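PDB 4GL3: putative glucoamylase from Bacteroides uniformis, which probably hydrolyses glycosidic bonds in glucose-containing saccharides, acting as a glucoamylase-like glycoside hydrolase. Local coordinates for residues A[322-327]-A[345-350]; A[349-354]-A[365-370]; A[278-283]-A[337-342]. All coordinates share one frame; numbering follows the deposited sequence. Where two conformers were deposited one is given.

Contact 1. Residues A[322-327]-A[345-350]; sequences GVITPT and RYFYEE
The phenyl ring of F347 reaches from helix 337-349 onto the chain that leads into helix 326-331, meeting I324 and P326; it is a buried hydrophobic contact between successive helices of a protein of the six-hairpin glycoside hydrolase clan, whose core is probably a barrel of helices. The outer part of the ring does the touching. CE2 of F347 lies 3.8 Å from CA of P326, and the same CE2 is 4.0 Å from CB of P326, whereas CZ approaches the CG2 branch of I324 at 4.2 Å. CA of P326 and the isoleucine methyl both approach the ring obliquely. With CG anti to its carbonyl carbon (chi1 -63°), F347 sends the ring off the helix toward the loop. Each residue type suits its place: proline offers a compact, rigid hydrocarbon wall where the chain turns into a helix, isoleucine a branched methyl, and phenylalanine a flat apolar surface that asks for no polar partner. F361 of strand 360-361 packs against both P326 and F347, while T325 turns from the ring and bonds through its hydroxyl to S306. CG of P326 stands 4.2 Å above the plane of the F347 ring, displaced from the centre toward the rim.

Contact 2. Residues A[349-354]-A[365-370]; sequences EELGDR and FNLTEN
R354 reaches across to N370 with both terminal nitrogens, in a surface contact between helix 352-355 and the turn of the small hairpin joining strands 365-366 and 371-372. NH1 of R354 lies 2.7 Å from OD1 of N370, and NH2 of R354 is 3.3 Å from the backbone O of N370; both hydrogen bonds are weak. Arginine supplies the long reach and several N-H groups; asparagine tolerates the positive phi (54°) of this turn and offers an amide oxygen. The guanidinium and amide planes stand 84° apart, so the groups do not pair side by side. R354 has a second conformer, which makes this grip doubtful as a permanent one. Within the turn, OD1 of N366 accepts a hydrogen bond from the backbone N of E369 at 2.8 Å, an Asx motif to which asparagine's short amide is suited. Farther in, leucine serves two neighbours with its two methyls: CD1 of L351 sits over one face of the F365 ring, 3.7 Å from its centroid, a CH-pi contact, and CD2 of L351 touches CD2 of L367 at 4.3 Å. Exchangeable polar bonds at the rim over apolar packing imply that L351 and F365 probably hold the hairpin more steadily than the arginine does.

Contact 3. Residues A[278-283]-A[337-342]; sequences HTLINR and PEYSLE
A cation-pi stack between R283 and Y339 joins helix 271-288 to helix 337-349 near the protein surface, with L280 and two waters completing the contact. The guanidinium lies flat on the tyrosine: CZ of R283 sits 3.5 Å from the ring centroid, almost straight above it, and the two planes are only 5° apart. R283 gets there because its CG is anti to its backbone N (chi1 176°) and the chain runs on extended to NE, which carries the guanidinium across to helix 337-349. Its aliphatic part shares in the packing, CD of R283 lying 3.6 Å from CD2 of Y339. Tyrosine offers a broad, electron-rich face to the cation and an edge to leucine: methyl CD2 of L280 meets CD2 of Y339 at 3.7 Å, in the plane of the ring. A serine in place of Y339 would probably leave one face of the R283 guanidinium without its flat support, held less firmly by its waters and W301 alone, and open a gap beside L280.

The arginine's charge is also answered through water. NE of R283 donates to water 1 at 2.8 Å, and NH2 of R283 donates to water 2 at 3.0 Å. Both waters bond to OE1 of E342, one turn along from Y339, water 2 closely at 2.6 Å from that oxygen. The charged groups themselves stay apart, NH2 of R283 being 4.8 Å from OE1 of E342, while OE2 of E342 makes a salt bridge with K299. W301 packs against R283 and bonds through NE1 to the backbone O of Y339. Arginine fits this position as a group both flat enough to stack and able to donate from its rim. One face is given to the pi cloud and N-H groups to water, so the positive charge is probably eased by the aromatic ring and by the glutamate together.

In the fold
Contacts 1 and 3 both use helix 337-349, contact 3 at its beginning and contact 1 near its end, and the chain then continues, after a short turn, into helix 352-355 of contact 2. Contact 1 is the buried one and is wholly apolar across its segments. Contacts 2 and 3 lie at the surface and bring in arginines, each with hydrocarbon beside it: a weakly bonded one in contact 2, a stacked and water-bridged one in contact 3. Contacts 1 and 2 touch: a probable backbone hydrogen bond links I324 with F365, and the rings of F347 and F365 pack together. Contact 3 does not touch contact 2, and meets contact 1 only through the shared helix, which it ties to helix 271-288.

Contact 1. Residues A[322-327]-A[345-350]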
ATOM      1  N   GLY A 322      18.286  13.828  -0.775  1.00 38.67           N
ATOM      2  CA  GLY A 322      18.739  13.831  -2.194  1.00 39.36           C
ATOM      3  C   GLY A 322      18.243  12.647  -3.025  1.00 36.81           C
ATOM      4  O   GLY A 322      18.647  12.503  -4.176  1.00 38.49           O
ATOM      5  N   VAL A 323      17.375  11.821  -2.431  1.00 33.26           N
ATOM      6  CA  VAL A 323      16.884  10.561  -2.993  1.00 31.43           C
ATOM      7  C   VAL A 323      15.460  10.793  -3.535  1.00 32.47           C
ATOM      8  O   VAL A 323      14.569  11.219  -2.807  1.00 32.87           O
ATOM      9  CB  VAL A 323      16.880   9.436  -1.917  1.00 33.67           C
ATOM     10  CG1 VAL A 323      16.285   8.120  -2.453  1.00 30.08           C
ATOM     11  CG2 VAL A 323      18.301   9.230  -1.346  1.00 32.00           C
ATOM     12  N   ILE A 324      15.295  10.582  -4.837  1.00 36.36           N
ATOM     13  CA  ILE A 324      13.984  10.539  -5.495  1.00 35.26           C
ATOM     14  C   ILE A 324      13.598   9.058  -5.646  1.00 32.08           C
ATOM     15  O   ILE A 324      14.429   8.197  -5.978  1.00 33.88           O
ATOM     16  CB  ILE A 324      14.025  11.290  -6.865  1.00 34.70           C
ATOM     17  CG1 ILE A 324      14.295  12.788  -6.654  1.00 40.75           C
ATOM     18  CG2 ILE A 324      12.722  11.077  -7.674  1.00 34.11           C
ATOM     19  CD1 ILE A 324      13.165  13.655  -6.107  1.00 35.54           C
ATOM     20  N   THR A 325      12.344   8.753  -5.354  1.00 31.48           N
ATOM     21  CA  THR A 325      11.885   7.410  -5.278  1.00 28.85           C
ATOM     22  C   THR A 325      10.666   7.254  -6.248  1.00 31.27           C
ATOM     23  O   THR A 325       9.590   7.846  -6.010  1.00 32.29           O
ATOM     24  CB  THR A 325      11.420   7.101  -3.839  1.00 27.64           C
ATOM     25  OG1 THR A 325      12.498   7.268  -2.900  1.00 31.49           O
ATOM     26  CG2 THR A 325      10.821   5.732  -3.779  1.00 26.58           C
ATOM     27  N   PRO A 326      10.832   6.466  -7.344  1.00 33.03           N
ATOM     28  CA  PRO A 326       9.806   6.421  -8.387  1.00 30.84           C
ATOM     29  C   PRO A 326       8.398   6.082  -7.936  1.00 34.28           C
ATOM     30  O   PRO A 326       7.455   6.634  -8.509  1.00 31.14           O
ATOM     31  CB  PRO A 326      10.344   5.353  -9.350  1.00 33.86           C
ATOM     32  CG  PRO A 326      11.824   5.584  -9.302  1.00 32.42           C
ATOM     33  CD  PRO A 326      12.082   5.832  -7.819  1.00 31.89           C
ATOM     34  N   THR A 327       8.237   5.215  -6.927  1.00 28.92           N
ATOM     35  CA  THR A 327       6.904   4.889  -6.474  1.00 26.98           C
ATOM     36  C   THR A 327       6.110   6.092  -5.971  1.00 28.83           C
ATOM     37  O   THR A 327       4.894   6.041  -6.034  1.00 26.22           O
ATOM     38  CB  THR A 327       6.874   3.751  -5.443  1.00 28.21           C
ATOM     39  OG1 THR A 327       5.526   3.273  -5.307  1.00 26.17           O
ATOM     40  CG2 THR A 327       7.401   4.214  -4.064  1.00 27.28           C
ATOM     41  N   ARG A 345       7.764   9.218 -17.814  1.00 37.90           N
ATOM     42  CA  ARG A 345       8.436   9.241 -19.093  1.00 39.79           C
ATOM     43  C   ARG A 345       9.904   9.628 -18.921  1.00 39.44           C
ATOM     44  O   ARG A 345      10.767   9.103 -19.635  1.00 39.60           O
ATOM     45  CB  ARG A 345       7.728  10.182 -20.083  1.00 41.60           C
ATOM     46  CG  ARG A 345       8.248  10.092 -21.515  1.00 42.47           C
ATOM     47  CD  ARG A 345       7.333  10.842 -22.487  1.00 45.62           C
ATOM     48  NE  ARG A 345       6.017  10.208 -22.589  1.00 45.93           N
ATOM     49  CZ  ARG A 345       5.733   9.158 -23.360  1.00 46.06           C
ATOM     50  NH1 ARG A 345       6.676   8.607 -24.131  1.00 42.52           N
ATOM     51  NH2 ARG A 345       4.495   8.658 -23.362  1.00 41.77           N
ATOM     52  N   TYR A 346      10.183  10.540 -17.998  1.00 37.96           N
ATOM     53  CA  TYR A 346      11.558  10.960 -17.717  1.00 39.13           C
ATOM     54  C   TYR A 346      12.365   9.779 -17.130  1.00 39.94           C
ATOM     55  O   TYR A 346      13.510   9.529 -17.546  1.00 39.96           O
ATOM     56  CB  TYR A 346      11.568  12.168 -16.763  1.00 40.23           C
ATOM     57  CG  TYR A 346      12.968  12.566 -16.303  1.00 45.53           C
ATOM     58  CD1 TYR A 346      13.846  13.242 -17.151  1.00 50.15           C
ATOM     59  CD2 TYR A 346      13.405  12.250 -15.024  1.00 49.55           C
ATOM     60  CE1 TYR A 346      15.114  13.605 -16.720  1.00 52.79           C
ATOM     61  CE2 TYR A 346      14.668  12.596 -14.594  1.00 49.19           C
ATOM     62  CZ  TYR A 346      15.509  13.253 -15.439  1.00 50.26           C
ATOM     63  OH  TYR A 346      16.742  13.572 -14.975  1.00 68.84           O
ATOM     64  N   PHE A 347      11.742   9.040 -16.203  1.00 35.12           N
ATOM     65  CA  PHE A 347      12.395   7.919 -15.563  1.00 37.09           C
ATOM     66  C   PHE A 347      12.717   6.840 -16.584  1.00 38.22           C
ATOM     67  O   PHE A 347      13.770   6.219 -16.506  1.00 39.20           O
ATOM     68  CB  PHE A 347      11.532   7.293 -14.455  1.00 34.17           C
ATOM     69  CG  PHE A 347      11.233   8.201 -13.286  1.00 34.24           C
ATOM     70  CD1 PHE A 347      12.046   9.268 -12.954  1.00 33.39           C
ATOM     71  CD2 PHE A 347      10.127   7.950 -12.499  1.00 32.66           C
ATOM     72  CE1 PHE A 347      11.740  10.074 -11.863  1.00 35.09           C
ATOM     73  CE2 PHE A 347       9.820   8.733 -11.409  1.00 33.69           C
ATOM     74  CZ  PHE A 347      10.631   9.807 -11.090  1.00 33.52           C
ATOM     75  N   TYR A 348      11.804   6.616 -17.527  1.00 37.93           N
ATOM     76  CA  TYR A 348      11.995   5.586 -18.538  1.00 38.03           C
ATOM     77  C   TYR A 348      12.927   6.050 -19.652  1.00 41.42           C
ATOM     78  O   TYR A 348      13.896   5.362 -19.981  1.00 39.03           O
ATOM     79  CB  TYR A 348      10.660   5.163 -19.151  1.00 39.68           C
ATOM     80  CG  TYR A 348      10.794   4.041 -20.148  1.00 38.87           C
ATOM     81  CD1 TYR A 348      11.014   2.728 -19.723  1.00 40.65           C
ATOM     82  CD2 TYR A 348      10.683   4.267 -21.488  1.00 40.16           C
ATOM     83  CE1 TYR A 348      11.157   1.703 -20.634  1.00 38.32           C
ATOM     84  CE2 TYR A 348      10.816   3.242 -22.396  1.00 39.55           C
ATOM     85  CZ  TYR A 348      11.053   1.974 -21.948  1.00 38.32           C
ATOM     86  OH  TYR A 348      11.199   0.971 -22.838  1.00 41.23           O
ATOM     87  N   GLU A 349      12.632   7.198 -20.258  1.00 38.55           N
ATOM     88  CA  GLU A 349      13.353   7.604 -21.447  1.00 41.34           C
ATOM     89  C   GLU A 349      14.714   8.184 -21.097  1.00 43.41           C
ATOM     90  O   GLU A 349      15.661   7.919 -21.795  1.00 42.03           O
ATOM     91  CB  GLU A 349      12.527   8.595 -22.321  1.00 45.31           C
ATOM     92  CG  GLU A 349      11.263   7.964 -22.910  1.00 47.12           C
ATOM     93  CD  GLU A 349      10.403   8.867 -23.796  1.00 48.49           C
ATOM     94  OE1 GLU A 349      10.697  10.066 -23.968  1.00 48.18           O
ATOM     95  OE2 GLU A 349       9.405   8.349 -24.335  1.00 48.99           O
ATOM     96  N   GLU A 350      14.829   8.968 -20.033  1.00 41.89           N
ATOM     97  CA  GLU A 350      16.093   9.646 -19.759  1.00 46.21           C
ATOM     98  C   GLU A 350      16.933   8.853 -18.761  1.00 43.35           C
ATOM     99  O   GLU A 350      18.121   8.737 -18.923  1.00 45.31           O
ATOM    100  CB  GLU A 350      15.865  11.077 -19.224  1.00 50.28           C
ATOM    101  CG  GLU A 350      15.141  12.036 -20.167  1.00 56.90           C
ATOM    102  CD  GLU A 350      15.801  12.081 -21.528  1.00 70.14           C
ATOM    103  OE1 GLU A 350      17.047  12.209 -21.567  1.00 74.29           O
ATOM    104  OE2 GLU A 350      15.086  11.953 -22.553  1.00 62.72           O
TER

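Contact 2. Residues A[349-354]-A[365-370]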
ATOM      1  N   GLU A 349      12.632   7.198 -20.258  1.00 38.55           N
ATOM      2  CA  GLU A 349      13.353   7.604 -21.447  1.00 41.34           C
ATOM      3  C   GLU A 349      14.714   8.184 -21.097  1.00 43.41           C
ATOM      4  O   GLU A 349      15.661   7.919 -21.795  1.00 42.03           O
ATOM      5  CB  GLU A 349      12.527   8.595 -22.321  1.00 45.31           C
ATOM      6  CG  GLU A 349      11.263   7.964 -22.910  1.00 47.12           C
ATOM      7  CD  GLU A 349      10.403   8.867 -23.796  1.00 48.49           C
ATOM      8  OE1 GLU A 349      10.697  10.066 -23.968  1.00 48.18           O
ATOM      9  OE2 GLU A 349       9.405   8.349 -24.335  1.00 48.99           O
ATOM     10  N   GLU A 350      14.829   8.968 -20.033  1.00 41.89           N
ATOM     11  CA  GLU A 350      16.093   9.646 -19.759  1.00 46.21           C
ATOM     12  C   GLU A 350      16.933   8.853 -18.761  1.00 43.35           C
ATOM     13  O   GLU A 350      18.121   8.737 -18.923  1.00 45.31           O
ATOM     14  CB  GLU A 350      15.865  11.077 -19.224  1.00 50.28           C
ATOM     15  CG  GLU A 350      15.141  12.036 -20.167  1.00 56.90           C
ATOM     16  CD  GLU A 350      15.801  12.081 -21.528  1.00 70.14           C
ATOM     17  OE1 GLU A 350      17.047  12.209 -21.567  1.00 74.29           O
ATOM     18  OE2 GLU A 350      15.086  11.953 -22.553  1.00 62.72           O
ATOM     19  N   LEU A 351      16.330   8.347 -17.699  1.00 43.47           N
ATOM     20  CA  LEU A 351      17.099   7.583 -16.707  1.00 43.80           C
ATOM     21  C   LEU A 351      17.084   6.078 -16.927  1.00 41.39           C
ATOM     22  O   LEU A 351      17.720   5.379 -16.177  1.00 40.27           O
ATOM     23  CB  LEU A 351      16.628   7.873 -15.275  1.00 36.19           C
ATOM     24  CG  LEU A 351      16.665   9.334 -14.820  1.00 38.78           C
ATOM     25  CD1 LEU A 351      16.180   9.425 -13.367  1.00 32.77           C
ATOM     26  CD2 LEU A 351      18.061   9.942 -15.043  1.00 39.19           C
ATOM     27  N   GLY A 352      16.418   5.584 -17.963  1.00 41.41           N
ATOM     28  CA  GLY A 352      16.134   4.137 -18.042  1.00 41.77           C
ATOM     29  C   GLY A 352      17.341   3.215 -18.111  1.00 40.33           C
ATOM     30  O   GLY A 352      17.317   2.091 -17.596  1.00 40.98           O
ATOM     31  N   ASP A 353      18.410   3.669 -18.735  1.00 41.26           N
ATOM     32  CA  ASP A 353      19.623   2.842 -18.836  1.00 44.45           C
ATOM     33  C   ASP A 353      20.180   2.510 -17.439  1.00 47.87           C
ATOM     34  O   ASP A 353      20.784   1.471 -17.252  1.00 47.82           O
ATOM     35  CB  ASP A 353      20.668   3.494 -19.747  1.00 54.63           C
ATOM     36  CG  ASP A 353      21.096   4.898 -19.270  1.00 66.97           C
ATOM     37  OD1 ASP A 353      20.275   5.716 -18.762  1.00 64.36           O
ATOM     38  OD2 ASP A 353      22.288   5.201 -19.425  1.00 85.45           O
ATOM     39  N   ARG A 354      19.926   3.355 -16.442  1.00 44.10           N
ATOM     40  CA  ARG A 354      20.419   3.070 -15.090  0.50 43.26           C
ATOM     41  C   ARG A 354      19.325   2.755 -14.087  1.00 40.09           C
ATOM     42  O   ARG A 354      19.585   2.116 -13.060  1.00 43.79           O
ATOM     43  CB  ARG A 354      21.311   4.212 -14.605  0.50 47.12           C
ATOM     44  CG  ARG A 354      22.603   4.294 -15.410  0.50 47.49           C
ATOM     45  CD  ARG A 354      23.614   5.245 -14.809  0.50 47.97           C
ATOM     46  NE  ARG A 354      24.067   4.821 -13.495  0.50 46.19           N
ATOM     47  CZ  ARG A 354      24.927   5.518 -12.774  0.50 44.75           C
ATOM     48  NH1 ARG A 354      25.400   6.648 -13.264  0.50 45.55           N
ATOM     49  NH2 ARG A 354      25.303   5.095 -11.574  0.50 43.29           N
ATOM     50  N   PHE A 365      16.849   6.601  -6.541  1.00 30.84           N
ATOM     51  CA  PHE A 365      18.085   7.137  -7.092  1.00 34.72           C
ATOM     52  C   PHE A 365      18.411   8.493  -6.487  1.00 34.76           C
ATOM     53  O   PHE A 365      17.541   9.195  -5.942  1.00 35.90           O
ATOM     54  CB  PHE A 365      18.066   7.244  -8.650  1.00 35.81           C
ATOM     55  CG  PHE A 365      17.026   8.204  -9.184  1.00 36.73           C
ATOM     56  CD1 PHE A 365      15.699   7.797  -9.365  1.00 35.20           C
ATOM     57  CD2 PHE A 365      17.362   9.521  -9.488  1.00 36.27           C
ATOM     58  CE1 PHE A 365      14.750   8.684  -9.854  1.00 35.96           C
ATOM     59  CE2 PHE A 365      16.410  10.403  -9.937  1.00 35.30           C
ATOM     60  CZ  PHE A 365      15.099   9.995 -10.110  1.00 33.47           C
ATOM     61  N   ASN A 366      19.686   8.838  -6.582  1.00 36.57           N
ATOM     62  CA  ASN A 366      20.222  10.114  -6.102  1.00 37.10           C
ATOM     63  C   ASN A 366      21.164  10.660  -7.157  1.00 38.18           C
ATOM     64  O   ASN A 366      22.322  10.231  -7.248  1.00 41.41           O
ATOM     65  CB  ASN A 366      20.958   9.918  -4.778  1.00 35.17           C
ATOM     66  CG  ASN A 366      21.503  11.221  -4.195  1.00 39.38           C
ATOM     67  OD1 ASN A 366      21.915  12.141  -4.925  1.00 38.76           O
ATOM     68  ND2 ASN A 366      21.506  11.307  -2.864  1.00 37.36           N
ATOM     69  N   LEU A 367      20.687  11.589  -7.983  1.00 43.31           N
ATOM     70  CA  LEU A 367      21.525  12.123  -9.063  1.00 41.88           C
ATOM     71  C   LEU A 367      22.714  12.941  -8.534  1.00 46.95           C
ATOM     72  O   LEU A 367      23.754  12.993  -9.192  1.00 44.63           O
ATOM     73  CB  LEU A 367      20.687  12.952 -10.048  1.00 46.37           C
ATOM     74  CG  LEU A 367      19.644  12.186 -10.861  1.00 47.77           C
ATOM     75  CD1 LEU A 367      19.009  13.106 -11.895  1.00 46.22           C
ATOM     76  CD2 LEU A 367      20.258  10.961 -11.524  1.00 47.79           C
ATOM     77  N   THR A 368      22.578  13.558  -7.350  1.00 47.26           N
ATOM     78  CA  THR A 368      23.682  14.328  -6.757  1.00 49.20           C
ATOM     79  C   THR A 368      24.849  13.401  -6.432  1.00 48.56           C
ATOM     80  O   THR A 368      25.975  13.778  -6.669  1.00 45.92           O
ATOM     81  CB  THR A 368      23.288  15.106  -5.462  1.00 49.84           C
ATOM     82  OG1 THR A 368      22.075  15.846  -5.678  1.00 50.17           O
ATOM     83  CG2 THR A 368      24.413  16.082  -5.036  1.00 46.26           C
ATOM     84  N   GLU A 369      24.593  12.215  -5.871  1.00 48.67           N
ATOM     85  CA  GLU A 369      25.683  11.269  -5.538  1.00 49.33           C
ATOM     86  C   GLU A 369      25.911  10.231  -6.645  1.00 50.85           C
ATOM     87  O   GLU A 369      26.671   9.290  -6.461  1.00 56.14           O
ATOM     88  CB  GLU A 369      25.407  10.524  -4.233  1.00 49.95           C
ATOM     89  CG  GLU A 369      24.995  11.386  -3.049  1.00 52.83           C
ATOM     90  CD  GLU A 369      26.045  12.392  -2.633  1.00 64.08           C
ATOM     91  OE1 GLU A 369      27.243  12.129  -2.842  1.00 61.18           O
ATOM     92  OE2 GLU A 369      25.668  13.448  -2.080  1.00 85.30           O
ATOM     93  N   ASN A 370      25.225  10.395  -7.772  1.00 49.42           N
ATOM     94  CA  ASN A 370      25.271   9.469  -8.901  1.00 46.53           C
ATOM     95  C   ASN A 370      24.957   8.022  -8.518  1.00 45.10           C
ATOM     96  O   ASN A 370      25.624   7.107  -8.951  1.00 50.08           O
ATOM     97  CB  ASN A 370      26.629   9.595  -9.625  1.00 50.69           C
ATOM     98  CG  ASN A 370      26.639   8.911 -10.980  1.00 56.93           C
ATOM     99  OD1 ASN A 370      25.614   8.791 -11.657  1.00 63.30           O
ATOM    100  ND2 ASN A 370      27.798   8.436 -11.376  1.00 59.26           N
TER

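Contact 3. Residues A[278-283]-A[337-342]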
ATOM      1  N   HIS A 278      -1.646  16.618  -0.962  1.00 30.15           N
ATOM      2  CA  HIS A 278      -0.381  16.017  -0.559  1.00 30.45           C
ATOM      3  C   HIS A 278       0.537  15.761  -1.760  1.00 31.08           C
ATOM      4  O   HIS A 278       1.733  16.074  -1.724  1.00 27.16           O
ATOM      5  CB  HIS A 278      -0.645  14.737   0.191  1.00 27.99           C
ATOM      6  CG  HIS A 278       0.556  14.165   0.881  1.00 28.28           C
ATOM      7  ND1 HIS A 278       0.470  13.042   1.675  1.00 28.28           N
ATOM      8  CD2 HIS A 278       1.859  14.547   0.903  1.00 28.91           C
ATOM      9  CE1 HIS A 278       1.670  12.752   2.148  1.00 27.70           C
ATOM     10  NE2 HIS A 278       2.530  13.648   1.698  1.00 29.05           N
ATOM     11  N   THR A 279      -0.022  15.191  -2.819  1.00 29.11           N
ATOM     12  CA  THR A 279       0.755  14.968  -4.049  1.00 30.41           C
ATOM     13  C   THR A 279       1.342  16.253  -4.621  1.00 30.99           C
ATOM     14  O   THR A 279       2.514  16.300  -5.004  1.00 34.33           O
ATOM     15  CB  THR A 279      -0.116  14.237  -5.084  1.00 29.16           C
ATOM     16  OG1 THR A 279      -0.561  12.992  -4.526  1.00 26.89           O
ATOM     17  CG2 THR A 279       0.619  14.031  -6.439  1.00 27.75           C
ATOM     18  N   LEU A 280       0.551  17.312  -4.666  1.00 31.41           N
ATOM     19  CA  LEU A 280       1.002  18.555  -5.350  1.00 32.61           C
ATOM     20  C   LEU A 280       1.984  19.319  -4.481  1.00 32.39           C
ATOM     21  O   LEU A 280       2.911  19.920  -4.966  1.00 36.57           O
ATOM     22  CB  LEU A 280      -0.191  19.434  -5.742  1.00 33.77           C
ATOM     23  CG  LEU A 280      -1.044  18.858  -6.885  1.00 35.60           C
ATOM     24  CD1 LEU A 280      -2.077  19.861  -7.377  1.00 36.18           C
ATOM     25  CD2 LEU A 280      -0.149  18.438  -8.046  1.00 33.64           C
ATOM     26  N   ILE A 281       1.795  19.261  -3.171  1.00 33.77           N
ATOM     27  CA  ILE A 281       2.763  19.827  -2.232  1.00 33.35           C
ATOM     28  C   ILE A 281       4.140  19.115  -2.301  1.00 30.67           C
ATOM     29  O   ILE A 281       5.175  19.774  -2.323  1.00 33.50           O
ATOM     30  CB  ILE A 281       2.181  19.825  -0.809  1.00 32.28           C
ATOM     31  CG1 ILE A 281       1.058  20.880  -0.713  1.00 33.97           C
ATOM     32  CG2 ILE A 281       3.279  20.056   0.234  1.00 31.79           C
ATOM     33  CD1 ILE A 281       0.127  20.652   0.499  1.00 33.21           C
ATOM     34  N   ASN A 282       4.138  17.784  -2.337  1.00 31.09           N
ATOM     35  CA  ASN A 282       5.372  16.983  -2.467  1.00 33.02           C
ATOM     36  C   ASN A 282       6.112  17.365  -3.762  1.00 36.19           C
ATOM     37  O   ASN A 282       7.323  17.672  -3.775  1.00 37.68           O
ATOM     38  CB  ASN A 282       4.969  15.494  -2.397  1.00 30.62           C
ATOM     39  CG  ASN A 282       6.132  14.562  -2.172  1.00 36.64           C
ATOM     40  OD1 ASN A 282       6.870  14.252  -3.119  1.00 37.16           O
ATOM     41  ND2 ASN A 282       6.283  14.058  -0.920  1.00 31.13           N
ATOM     42  N   ARG A 283       5.349  17.451  -4.848  1.00 38.12           N
ATOM     43  CA  ARG A 283       5.888  17.935  -6.106  1.00 37.27           C
ATOM     44  C   ARG A 283       6.402  19.364  -6.024  1.00 39.44           C
ATOM     45  O   ARG A 283       7.484  19.656  -6.535  1.00 39.05           O
ATOM     46  CB  ARG A 283       4.850  17.812  -7.228  1.00 36.90           C
ATOM     47  CG  ARG A 283       5.314  18.380  -8.549  1.00 35.81           C
ATOM     48  CD  ARG A 283       4.232  18.250  -9.616  1.00 39.43           C
ATOM     49  NE  ARG A 283       4.599  18.851 -10.897  1.00 38.24           N
ATOM     50  CZ  ARG A 283       4.368  20.123 -11.217  1.00 40.68           C
ATOM     51  NH1 ARG A 283       3.791  20.935 -10.349  1.00 40.35           N
ATOM     52  NH2 ARG A 283       4.703  20.588 -12.402  1.00 42.20           N
ATOM     53  N   PRO A 337      -2.484  13.146 -12.771  1.00 37.05           N
ATOM     54  CA  PRO A 337      -2.014  12.225 -13.830  1.00 37.34           C
ATOM     55  C   PRO A 337      -0.971  12.791 -14.799  1.00 36.71           C
ATOM     56  O   PRO A 337       0.004  12.103 -15.149  1.00 37.12           O
ATOM     57  CB  PRO A 337      -3.306  11.776 -14.543  1.00 40.33           C
ATOM     58  CG  PRO A 337      -4.407  12.640 -14.032  1.00 39.61           C
ATOM     59  CD  PRO A 337      -3.953  13.291 -12.748  1.00 38.09           C
ATOM     60  N   GLU A 338      -1.141  14.037 -15.211  1.00 36.76           N
ATOM     61  CA  GLU A 338      -0.208  14.645 -16.167  1.00 44.97           C
ATOM     62  C   GLU A 338       1.188  14.767 -15.560  1.00 44.67           C
ATOM     63  O   GLU A 338       2.205  14.527 -16.239  1.00 39.92           O
ATOM     64  CB  GLU A 338      -0.700  16.033 -16.618  1.00 49.84           C
ATOM     65  CG  GLU A 338      -2.038  16.025 -17.360  1.00 64.45           C
ATOM     66  CD  GLU A 338      -3.308  15.998 -16.468  1.00 80.75           C
ATOM     67  OE1 GLU A 338      -3.259  15.956 -15.192  1.00 64.82           O
ATOM     68  OE2 GLU A 338      -4.402  16.007 -17.078  1.00 86.37           O
ATOM     69  N   TYR A 339       1.244  15.131 -14.276  1.00 38.54           N
ATOM     70  CA  TYR A 339       2.524  15.302 -13.626  1.00 37.97           C
ATOM     71  C   TYR A 339       3.187  13.953 -13.361  1.00 37.63           C
ATOM     72  O   TYR A 339       4.405  13.835 -13.486  1.00 36.61           O
ATOM     73  CB  TYR A 339       2.366  16.127 -12.347  1.00 40.21           C
ATOM     74  CG  TYR A 339       1.847  17.556 -12.564  1.00 39.76           C
ATOM     75  CD1 TYR A 339       2.076  18.252 -13.753  1.00 39.64           C
ATOM     76  CD2 TYR A 339       1.200  18.221 -11.535  1.00 40.43           C
ATOM     77  CE1 TYR A 339       1.613  19.559 -13.909  1.00 41.77           C
ATOM     78  CE2 TYR A 339       0.748  19.514 -11.673  1.00 41.84           C
ATOM     79  CZ  TYR A 339       0.955  20.171 -12.849  1.00 43.71           C
ATOM     80  OH  TYR A 339       0.500  21.435 -12.924  1.00 48.11           O
ATOM     81  N   SER A 340       2.392  12.931 -13.039  1.00 36.93           N
ATOM     82  CA  SER A 340       2.929  11.603 -12.824  1.00 35.79           C
ATOM     83  C   SER A 340       3.385  10.993 -14.132  1.00 38.18           C
ATOM     84  O   SER A 340       4.444  10.377 -14.166  1.00 35.46           O
ATOM     85  CB  SER A 340       1.927  10.690 -12.136  1.00 36.38           C
ATOM     86  OG  SER A 340       1.602  11.193 -10.832  1.00 42.90           O
ATOM     87  N   LEU A 341       2.609  11.157 -15.207  1.00 37.39           N
ATOM     88  CA  LEU A 341       3.052  10.692 -16.516  1.00 38.42           C
ATOM     89  C   LEU A 341       4.353  11.378 -16.994  1.00 38.71           C
ATOM     90  O   LEU A 341       5.161  10.764 -17.699  1.00 40.10           O
ATOM     91  CB  LEU A 341       1.919  10.803 -17.568  1.00 43.01           C
ATOM     92  CG  LEU A 341       0.835   9.728 -17.391  1.00 40.50           C
ATOM     93  CD1 LEU A 341      -0.482  10.126 -18.059  1.00 44.31           C
ATOM     94  CD2 LEU A 341       1.335   8.385 -17.904  1.00 41.29           C
ATOM     95  N   GLU A 342       4.544  12.643 -16.631  1.00 37.80           N
ATOM     96  CA  GLU A 342       5.752  13.394 -16.998  1.00 39.69           C
ATOM     97  C   GLU A 342       6.998  12.752 -16.308  1.00 37.41           C
ATOM     98  O   GLU A 342       8.053  12.545 -16.932  1.00 36.26           O
ATOM     99  CB  GLU A 342       5.587  14.858 -16.574  1.00 42.05           C
ATOM    100  CG  GLU A 342       6.688  15.804 -16.983  1.00 49.43           C
ATOM    101  CD  GLU A 342       6.289  17.273 -16.821  1.00 51.06           C
ATOM    102  OE1 GLU A 342       5.293  17.585 -16.114  1.00 51.09           O
ATOM    103  OE2 GLU A 342       6.967  18.130 -17.420  1.00 63.49           O
TER
HETATM  104  O   HOH W   1       5.456  17.452 -13.184  1.00 39.00           O
HETATM  105  O   HOH W   2       5.181  20.029 -15.286  1.00 48.39           O